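PDB 3ON4: transcriptional regulator, TetR family from Legionella pneumophila subsp. pneumophila str. Philadelphia 1, which probably binds DNA through a predicted helix-turn-helix motif to regulate transcription. Local coordinates for residues N145-I159 and L179-K191. Residues are numbered along the deposited sequence; the frame is centred on the assembly and turned at random.
Sequences NGYDNESSLSLAKQI and LEGVRHFIDQTIK
Lys191 lies across one face of the Tyr147 ring, the two side chains running past each other in opposite directions. Lys191 NZ stands 4.7 Å from the centroid of the Tyr147 ring, 14° off its normal, a cation-pi contact, although this terminal lysine is poorly ordered. The ring's far end reaches the other backbone: Tyr147 OH lies 3.1 Å from Thr189 O, near the ring plane. At the chain end a water donates to both Asn145 OD1 and Lys191 O, tying the Schellman turn at Gly146 to the C-terminal carboxylate. Helices 149-159 and 179-189 run nearly antiparallel, at 162° and 11.5 Å between axes, within the all-helical C-terminal domain of a TetR-family dimer. Between them Phe185, with CG anti to the backbone N (chi1 172°), carries the CE2-CZ edge of its ring out to Leu155, Gln158 and Ile159. Leu155 CD1 meets Phe185 CZ obliquely at 3.7 Å, whereas Ile159 CG1 arrives in the ring plane, 3.9 Å from Phe185 CE2. Gln158 crosses Phe185 at about a right angle, amide plane perpendicular to the ring, with Gln158 OE1 at the edge 3.6 Å from Phe185 CZ; its NE2 donates to Gly181 O of the second subunit, which fixes the amide at the dimer interface. Thr189 OG1 sits over one Phe185 face and donates to Phe185 O at 2.7 Å, while its CG2 touches Leu155 CD1. Ile190 turns CG1 to Leu155 CD2 and also packs on Ile88.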
ATOM      1  N   ASN A 145     -18.883  19.910   7.257  1.00 39.27           N
ATOM      2  CA  ASN A 145     -20.103  19.283   6.768  1.00 39.93           C
ATOM      3  C   ASN A 145     -21.056  18.865   7.893  1.00 41.24           C
ATOM      4  O   ASN A 145     -22.112  18.287   7.630  1.00 42.55           O
ATOM      5  CB  ASN A 145     -19.756  18.082   5.895  1.00 38.18           C
ATOM      6  CG  ASN A 145     -20.825  17.776   4.872  1.00 39.56           C
ATOM      7  OD1 ASN A 145     -21.536  18.673   4.404  1.00 41.56           O
ATOM      8  ND2 ASN A 145     -20.966  16.505   4.539  1.00 38.76           N
ATOM      9  N   GLY A 146     -20.691  19.157   9.141  1.00 41.53           N
ATOM     10  CA  GLY A 146     -21.572  18.903  10.281  1.00 42.91           C
ATOM     11  C   GLY A 146     -21.317  17.582  10.987  1.00 41.99           C
ATOM     12  O   GLY A 146     -21.965  17.291  11.988  1.00 42.63           O
ATOM     13  N   TYR A 147     -20.363  16.789  10.488  1.00 39.46           N
ATOM     14  CA  TYR A 147     -19.967  15.569  11.174  1.00 38.83           C
ATOM     15  C   TYR A 147     -19.323  15.929  12.514  1.00 38.89           C
ATOM     16  O   TYR A 147     -18.580  16.907  12.611  1.00 38.02           O
ATOM     17  CB  TYR A 147     -18.970  14.772  10.340  1.00 37.09           C
ATOM     18  CG  TYR A 147     -19.560  14.037   9.162  1.00 38.73           C
ATOM     19  CD1 TYR A 147     -20.298  12.866   9.345  1.00 43.48           C
ATOM     20  CD2 TYR A 147     -19.358  14.488   7.861  1.00 40.35           C
ATOM     21  CE1 TYR A 147     -20.827  12.166   8.255  1.00 44.80           C
ATOM     22  CE2 TYR A 147     -19.879  13.801   6.770  1.00 41.71           C
ATOM     23  CZ  TYR A 147     -20.609  12.644   6.973  1.00 43.88           C
ATOM     24  OH  TYR A 147     -21.129  11.973   5.897  1.00 46.21           O
ATOM     25  N   ASP A 148     -19.614  15.146  13.548  1.00 36.45           N
ATOM     26  CA  ASP A 148     -18.944  15.329  14.830  1.00 36.11           C
ATOM     27  C   ASP A 148     -17.467  14.914  14.740  1.00 33.67           C
ATOM     28  O   ASP A 148     -17.055  14.276  13.782  1.00 32.04           O
ATOM     29  CB  ASP A 148     -19.710  14.657  15.990  1.00 37.71           C
ATOM     30  CG  ASP A 148     -19.704  13.134  15.952  1.00 36.58           C
ATOM     31  OD1 ASP A 148     -18.837  12.498  15.346  1.00 34.70           O
ATOM     32  OD2 ASP A 148     -20.591  12.557  16.612  1.00 40.91           O
ATOM     33  N   ASN A 149     -16.669  15.330  15.710  1.00 34.77           N
ATOM     34  CA  ASN A 149     -15.232  15.042  15.711  1.00 34.18           C
ATOM     35  C   ASN A 149     -14.894  13.567  15.460  1.00 32.27           C
ATOM     36  O   ASN A 149     -14.057  13.226  14.607  1.00 30.36           O
ATOM     37  CB  ASN A 149     -14.632  15.471  17.051  1.00 36.70           C
ATOM     38  CG  ASN A 149     -13.143  15.249  17.112  1.00 38.96           C
ATOM     39  OD1 ASN A 149     -12.400  15.749  16.276  1.00 42.25           O
ATOM     40  ND2 ASN A 149     -12.697  14.489  18.098  1.00 44.36           N
ATOM     41  N   GLU A 150     -15.552  12.690  16.202  1.00 32.76           N
ATOM     42  CA  GLU A 150     -15.248  11.262  16.138  1.00 32.43           C
ATOM     43  C   GLU A 150     -15.553  10.686  14.750  1.00 29.38           C
ATOM     44  O   GLU A 150     -14.746   9.950  14.198  1.00 26.51           O
ATOM     45  CB  GLU A 150     -16.045  10.510  17.197  1.00 35.56           C
ATOM     46  CG  GLU A 150     -15.894   8.984  17.173  1.00 40.09           C
ATOM     47  CD  GLU A 150     -14.883   8.471  18.185  1.00 46.38           C
ATOM     48  OE1 GLU A 150     -13.666   8.557  17.896  1.00 48.83           O
ATOM     49  OE2 GLU A 150     -15.315   7.982  19.262  1.00 51.52           O
ATOM     50  N   SER A 151     -16.725  11.009  14.218  1.00 29.06           N
ATOM     51  CA  SER A 151     -17.143  10.501  12.912  1.00 28.26           C
ATOM     52  C   SER A 151     -16.277  11.071  11.798  1.00 25.63           C
ATOM     53  O   SER A 151     -16.026  10.387  10.821  1.00 24.33           O
ATOM     54  CB  SER A 151     -18.604  10.855  12.637  1.00 29.86           C
ATOM     55  OG  SER A 151     -19.452  10.395  13.678  1.00 35.06           O
ATOM     56  N   SER A 152     -15.850  12.327  11.950  1.00 25.11           N
ATOM     57  CA  SER A 152     -14.979  12.980  10.972  1.00 24.62           C
ATOM     58  C   SER A 152     -13.613  12.285  10.896  1.00 23.10           C
ATOM     59  O   SER A 152     -13.091  12.047   9.823  1.00 21.16           O
ATOM     60  CB  SER A 152     -14.778  14.457  11.323  1.00 25.95           C
ATOM     61  OG  SER A 152     -15.955  15.210  11.055  1.00 30.06           O
ATOM     62  N   LEU A 153     -13.052  11.964  12.050  1.00 24.31           N
ATOM     63  CA  LEU A 153     -11.762  11.286  12.100  1.00 24.37           C
ATOM     64  C   LEU A 153     -11.866   9.876  11.524  1.00 22.60           C
ATOM     65  O   LEU A 153     -10.977   9.454  10.795  1.00 22.27           O
ATOM     66  CB  LEU A 153     -11.258  11.241  13.546  1.00 26.91           C
ATOM     67  CG  LEU A 153      -9.758  11.108  13.809  1.00 30.07           C
ATOM     68  CD1 LEU A 153      -8.909  12.120  12.992  1.00 31.65           C
ATOM     69  CD2 LEU A 153      -9.516  11.278  15.330  1.00 35.64           C
ATOM     70  N   SER A 154     -12.929   9.144  11.878  1.00 22.73           N
ATOM     71  CA  SER A 154     -13.151   7.792  11.384  1.00 22.36           C
ATOM     72  C   SER A 154     -13.318   7.785   9.862  1.00 20.61           C
ATOM     73  O   SER A 154     -12.720   6.948   9.150  1.00 18.04           O
ATOM     74  CB  SER A 154     -14.384   7.151  12.047  1.00 25.25           C
ATOM     75  OG  SER A 154     -14.656   5.868  11.467  1.00 26.70           O
ATOM     76  N   LEU A 155     -14.119   8.719   9.351  1.00 20.24           N
ATOM     77  CA  LEU A 155     -14.350   8.788   7.903  1.00 19.92           C
ATOM     78  C   LEU A 155     -13.096   9.273   7.169  1.00 18.47           C
ATOM     79  O   LEU A 155     -12.785   8.790   6.073  1.00 18.15           O
ATOM     80  CB  LEU A 155     -15.544   9.702   7.587  1.00 21.78           C
ATOM     81  CG  LEU A 155     -16.058   9.779   6.143  1.00 23.54           C
ATOM     82  CD1 LEU A 155     -16.230   8.410   5.524  1.00 26.66           C
ATOM     83  CD2 LEU A 155     -17.415  10.561   6.078  1.00 29.54           C
ATOM     84  N   ALA A 156     -12.393  10.242   7.756  1.00 17.92           N
ATOM     85  CA  ALA A 156     -11.144  10.706   7.164  1.00 17.47           C
ATOM     86  C   ALA A 156     -10.191   9.503   6.996  1.00 16.41           C
ATOM     87  O   ALA A 156      -9.572   9.336   5.964  1.00 15.92           O
ATOM     88  CB  ALA A 156     -10.505  11.808   8.039  1.00 17.33           C
ATOM     89  N   LYS A 157     -10.092   8.663   8.019  1.00 16.92           N
ATOM     90  CA  LYS A 157      -9.210   7.491   7.954  1.00 16.78           C
ATOM     91  C   LYS A 157      -9.687   6.421   6.969  1.00 16.40           C
ATOM     92  O   LYS A 157      -8.860   5.789   6.329  1.00 16.56           O
ATOM     93  CB  LYS A 157      -8.970   6.915   9.352  1.00 18.29           C
ATOM     94  CG  LYS A 157      -8.148   7.902  10.223  1.00 19.50           C
ATOM     95  CD  LYS A 157      -7.921   7.437  11.617  1.00 21.56           C
ATOM     96  CE  LYS A 157      -7.057   8.458  12.366  1.00 26.15           C
ATOM     97  NZ  LYS A 157      -7.036   8.279  13.836  1.00 28.00           N
ATOM     98  N   GLN A 158     -11.002   6.241   6.814  1.00 16.80           N
ATOM     99  CA  GLN A 158     -11.513   5.309   5.811  1.00 17.40           C
ATOM    100  C   GLN A 158     -11.183   5.798   4.409  1.00 16.94           C
ATOM    101  O   GLN A 158     -10.779   5.025   3.515  1.00 15.42           O
ATOM    102  CB  GLN A 158     -13.031   5.127   5.945  1.00 18.64           C
ATOM    103  CG  GLN A 158     -13.477   4.229   7.071  1.00 20.85           C
ATOM    104  CD  GLN A 158     -14.996   4.178   7.137  1.00 22.95           C
ATOM    105  OE1 GLN A 158     -15.641   5.219   7.056  1.00 25.21           O
ATOM    106  NE2 GLN A 158     -15.566   2.984   7.254  1.00 25.82           N
ATOM    107  N   ILE A 159     -11.349   7.104   4.212  1.00 17.12           N
ATOM    108  CA  ILE A 159     -11.142   7.673   2.915  1.00 17.49           C
ATOM    109  C   ILE A 159      -9.687   7.503   2.496  1.00 16.04           C
ATOM    110  O   ILE A 159      -9.429   7.051   1.385  1.00 15.26           O
ATOM    111  CB  ILE A 159     -11.521   9.164   2.848  1.00 18.64           C
ATOM    112  CG1 ILE A 159     -13.038   9.339   2.904  1.00 19.66           C
ATOM    113  CG2 ILE A 159     -11.000   9.799   1.536  1.00 18.69           C
ATOM    114  CD1 ILE A 159     -13.440  10.793   3.179  1.00 18.49           C
ATOM    115  N   LEU A 179     -10.398   2.550  -8.671  1.00 21.44           N
ATOM    116  CA  LEU A 179     -10.441   3.981  -8.395  1.00 21.73           C
ATOM    117  C   LEU A 179     -11.886   4.486  -8.403  1.00 22.01           C
ATOM    118  O   LEU A 179     -12.240   5.379  -7.639  1.00 21.36           O
ATOM    119  CB  LEU A 179      -9.608   4.743  -9.422  1.00 24.04           C
ATOM    120  CG  LEU A 179      -8.140   4.308  -9.500  1.00 26.09           C
ATOM    121  CD1 LEU A 179      -7.400   5.048 -10.587  1.00 32.22           C
ATOM    122  CD2 LEU A 179      -7.462   4.504  -8.172  1.00 25.64           C
ATOM    123  N   GLU A 180     -12.705   3.908  -9.270  1.00 23.24           N
ATOM    124  CA  GLU A 180     -14.139   4.249  -9.303  1.00 25.40           C
ATOM    125  C   GLU A 180     -14.779   3.908  -7.963  1.00 23.76           C
ATOM    126  O   GLU A 180     -15.630   4.629  -7.487  1.00 24.69           O
ATOM    127  CB  GLU A 180     -14.846   3.528 -10.447  1.00 27.97           C
ATOM    128  CG  GLU A 180     -14.435   4.032 -11.830  1.00 31.50           C
ATOM    129  CD  GLU A 180     -15.044   3.209 -12.959  1.00 37.56           C
ATOM    130  OE1 GLU A 180     -15.749   2.227 -12.668  1.00 38.44           O
ATOM    131  OE2 GLU A 180     -14.818   3.548 -14.141  1.00 41.92           O
ATOM    132  N   GLY A 181     -14.337   2.810  -7.364  1.00 22.79           N
ATOM    133  CA  GLY A 181     -14.792   2.376  -6.045  1.00 22.21           C
ATOM    134  C   GLY A 181     -14.534   3.374  -4.936  1.00 21.17           C
ATOM    135  O   GLY A 181     -15.350   3.513  -4.018  1.00 21.75           O
ATOM    136  N   VAL A 182     -13.401   4.061  -5.014  1.00 19.99           N
ATOM    137  CA  VAL A 182     -13.069   5.110  -4.061  1.00 20.38           C
ATOM    138  C   VAL A 182     -14.069   6.253  -4.226  1.00 21.35           C
ATOM    139  O   VAL A 182     -14.629   6.755  -3.246  1.00 22.04           O
ATOM    140  CB  VAL A 182     -11.670   5.672  -4.288  1.00 21.34           C
ATOM    141  CG1 VAL A 182     -11.361   6.741  -3.220  1.00 22.79           C
ATOM    142  CG2 VAL A 182     -10.637   4.542  -4.283  1.00 20.37           C
ATOM    143  N   ARG A 183     -14.263   6.680  -5.465  1.00 22.75           N
ATOM    144  CA  ARG A 183     -15.244   7.725  -5.749  1.00 24.94           C
ATOM    145  C   ARG A 183     -16.654   7.325  -5.335  1.00 26.03           C
ATOM    146  O   ARG A 183     -17.356   8.135  -4.754  1.00 27.53           O
ATOM    147  CB  ARG A 183     -15.202   8.120  -7.217  1.00 27.51           C
ATOM    148  CG  ARG A 183     -16.138   9.246  -7.616  1.00 31.67           C
ATOM    149  CD  ARG A 183     -15.989  10.527  -6.794  1.00 33.20           C
ATOM    150  NE  ARG A 183     -16.951  11.510  -7.286  1.00 36.86           N
ATOM    151  CZ  ARG A 183     -16.700  12.482  -8.165  1.00 39.79           C
ATOM    152  NH1 ARG A 183     -15.484  12.694  -8.659  1.00 38.94           N
ATOM    153  NH2 ARG A 183     -17.692  13.275  -8.541  1.00 45.54           N
ATOM    154  N   HIS A 184     -17.067   6.092  -5.628  1.00 25.92           N
ATOM    155  CA  HIS A 184     -18.373   5.587  -5.195  1.00 28.14           C
ATOM    156  C   HIS A 184     -18.530   5.673  -3.675  1.00 26.98           C
ATOM    157  O   HIS A 184     -19.566   6.081  -3.188  1.00 28.33           O
ATOM    158  CB  HIS A 184     -18.590   4.121  -5.607  1.00 29.34           C
ATOM    159  CG  HIS A 184     -18.803   3.912  -7.077  1.00 34.35           C
ATOM    160  ND1 HIS A 184     -19.582   4.751  -7.848  1.00 40.55           N
ATOM    161  CD2 HIS A 184     -18.366   2.936  -7.911  1.00 35.48           C
ATOM    162  CE1 HIS A 184     -19.600   4.312  -9.097  1.00 43.16           C
ATOM    163  NE2 HIS A 184     -18.870   3.212  -9.162  1.00 41.10           N
ATOM    164  N   PHE A 185     -17.503   5.270  -2.924  1.00 24.24           N
ATOM    165  CA  PHE A 185     -17.568   5.349  -1.465  1.00 24.30           C
ATOM    166  C   PHE A 185     -17.797   6.793  -1.004  1.00 24.34           C
ATOM    167  O   PHE A 185     -18.626   7.062  -0.124  1.00 26.58           O
ATOM    168  CB  PHE A 185     -16.296   4.794  -0.823  1.00 22.92           C
ATOM    169  CG  PHE A 185     -16.219   5.014   0.674  1.00 23.57           C
ATOM    170  CD1 PHE A 185     -16.814   4.126   1.547  1.00 25.76           C
ATOM    171  CD2 PHE A 185     -15.528   6.097   1.200  1.00 20.94           C
ATOM    172  CE1 PHE A 185     -16.752   4.322   2.928  1.00 27.86           C
ATOM    173  CE2 PHE A 185     -15.434   6.283   2.571  1.00 24.46           C
ATOM    174  CZ  PHE A 185     -16.056   5.395   3.437  1.00 27.91           C
ATOM    175  N   ILE A 186     -17.068   7.714  -1.610  1.00 23.52           N
ATOM    176  CA  ILE A 186     -17.173   9.139  -1.268  1.00 24.21           C
ATOM    177  C   ILE A 186     -18.612   9.626  -1.534  1.00 26.56           C
ATOM    178  O   ILE A 186     -19.274  10.200  -0.649  1.00 27.39           O
ATOM    179  CB  ILE A 186     -16.127   9.983  -2.060  1.00 23.84           C
ATOM    180  CG1 ILE A 186     -14.701   9.655  -1.618  1.00 23.57           C
ATOM    181  CG2 ILE A 186     -16.386  11.476  -1.901  1.00 25.65           C
ATOM    182  CD1 ILE A 186     -13.573  10.186  -2.568  1.00 22.93           C
ATOM    183  N   ASP A 187     -19.084   9.354  -2.749  1.00 27.13           N
ATOM    184  CA  ASP A 187     -20.379   9.817  -3.215  1.00 30.95           C
ATOM    185  C   ASP A 187     -21.518   9.227  -2.407  1.00 32.78           C
ATOM    186  O   ASP A 187     -22.531   9.886  -2.208  1.00 34.65           O
ATOM    187  CB  ASP A 187     -20.585   9.449  -4.691  1.00 32.46           C
ATOM    188  CG  ASP A 187     -19.657  10.199  -5.626  1.00 34.70           C
ATOM    189  OD1 ASP A 187     -18.976  11.153  -5.163  1.00 36.74           O
ATOM    190  OD2 ASP A 187     -19.625   9.839  -6.836  1.00 36.44           O
ATOM    191  N   GLN A 188     -21.380   7.972  -1.983  1.00 32.18           N
ATOM    192  CA  GLN A 188     -22.466   7.310  -1.253  1.00 36.61           C
ATOM    193  C   GLN A 188     -22.437   7.597   0.254  1.00 37.87           C
ATOM    194  O   GLN A 188     -23.477   7.529   0.912  1.00 41.12           O
ATOM    195  CB  GLN A 188     -22.491   5.801  -1.527  1.00 36.94           C
ATOM    196  CG  GLN A 188     -22.729   5.422  -3.011  1.00 38.78           C
ATOM    197  CD  GLN A 188     -24.044   5.956  -3.572  1.00 45.70           C
ATOM    198  OE1 GLN A 188     -25.121   5.665  -3.047  1.00 51.98           O
ATOM    199  NE2 GLN A 188     -23.961   6.739  -4.648  1.00 47.14           N
ATOM    200  N   THR A 189     -21.268   7.949   0.785  1.00 35.91           N
ATOM    201  CA  THR A 189     -21.094   8.096   2.235  1.00 38.42           C
ATOM    202  C   THR A 189     -21.229   9.539   2.715  1.00 40.57           C
ATOM    203  O   THR A 189     -21.793   9.767   3.786  1.00 43.86           O
ATOM    204  CB  THR A 189     -19.738   7.516   2.723  1.00 36.57           C
ATOM    205  OG1 THR A 189     -19.582   6.187   2.214  1.00 35.84           O
ATOM    206  CG2 THR A 189     -19.675   7.468   4.266  1.00 39.40           C
ATOM    207  N   ILE A 190     -20.741  10.501   1.931  1.00 39.97           N
ATOM    208  CA  ILE A 190     -20.746  11.922   2.331  1.00 42.85           C
ATOM    209  C   ILE A 190     -22.012  12.668   1.904  1.00 46.97           C
ATOM    210  O   ILE A 190     -22.486  12.487   0.788  1.00 46.93           O
ATOM    211  CB  ILE A 190     -19.539  12.680   1.742  1.00 41.29           C
ATOM    212  CG1 ILE A 190     -18.236  12.151   2.327  1.00 39.81           C
ATOM    213  CG2 ILE A 190     -19.652  14.190   2.011  1.00 44.72           C
ATOM    214  CD1 ILE A 190     -17.029  12.716   1.651  1.00 38.61           C
ATOM    215  N   LYS A 191     -22.500  13.546   2.789  1.00 51.57           N
ATOM    216  CA  LYS A 191     -23.760  14.287   2.616  1.00 56.77           C
ATOM    217  C   LYS A 191     -23.707  15.379   1.539  1.00 58.74           C
ATOM    218  O   LYS A 191     -22.818  16.237   1.534  1.00 59.07           O
ATOM    219  CB  LYS A 191     -24.176  14.978   3.935  1.00 60.68           C
ATOM    220  CG  LYS A 191     -24.219  14.097   5.190  1.00 61.55           C
ATOM    221  CD  LYS A 191     -24.568  14.932   6.439  1.00 66.59           C
ATOM    222  CE  LYS A 191     -24.360  14.138   7.736  1.00 67.93           C
ATOM    223  NZ  LYS A 191     -24.372  14.993   8.960  1.00 70.96           N
ATOM    224  OXT LYS A 191     -24.591  15.471   0.683  1.00 61.72           O
TER
HETATM  225  O   HOH W   1     -21.224  18.587   1.357  1.00 39.10           O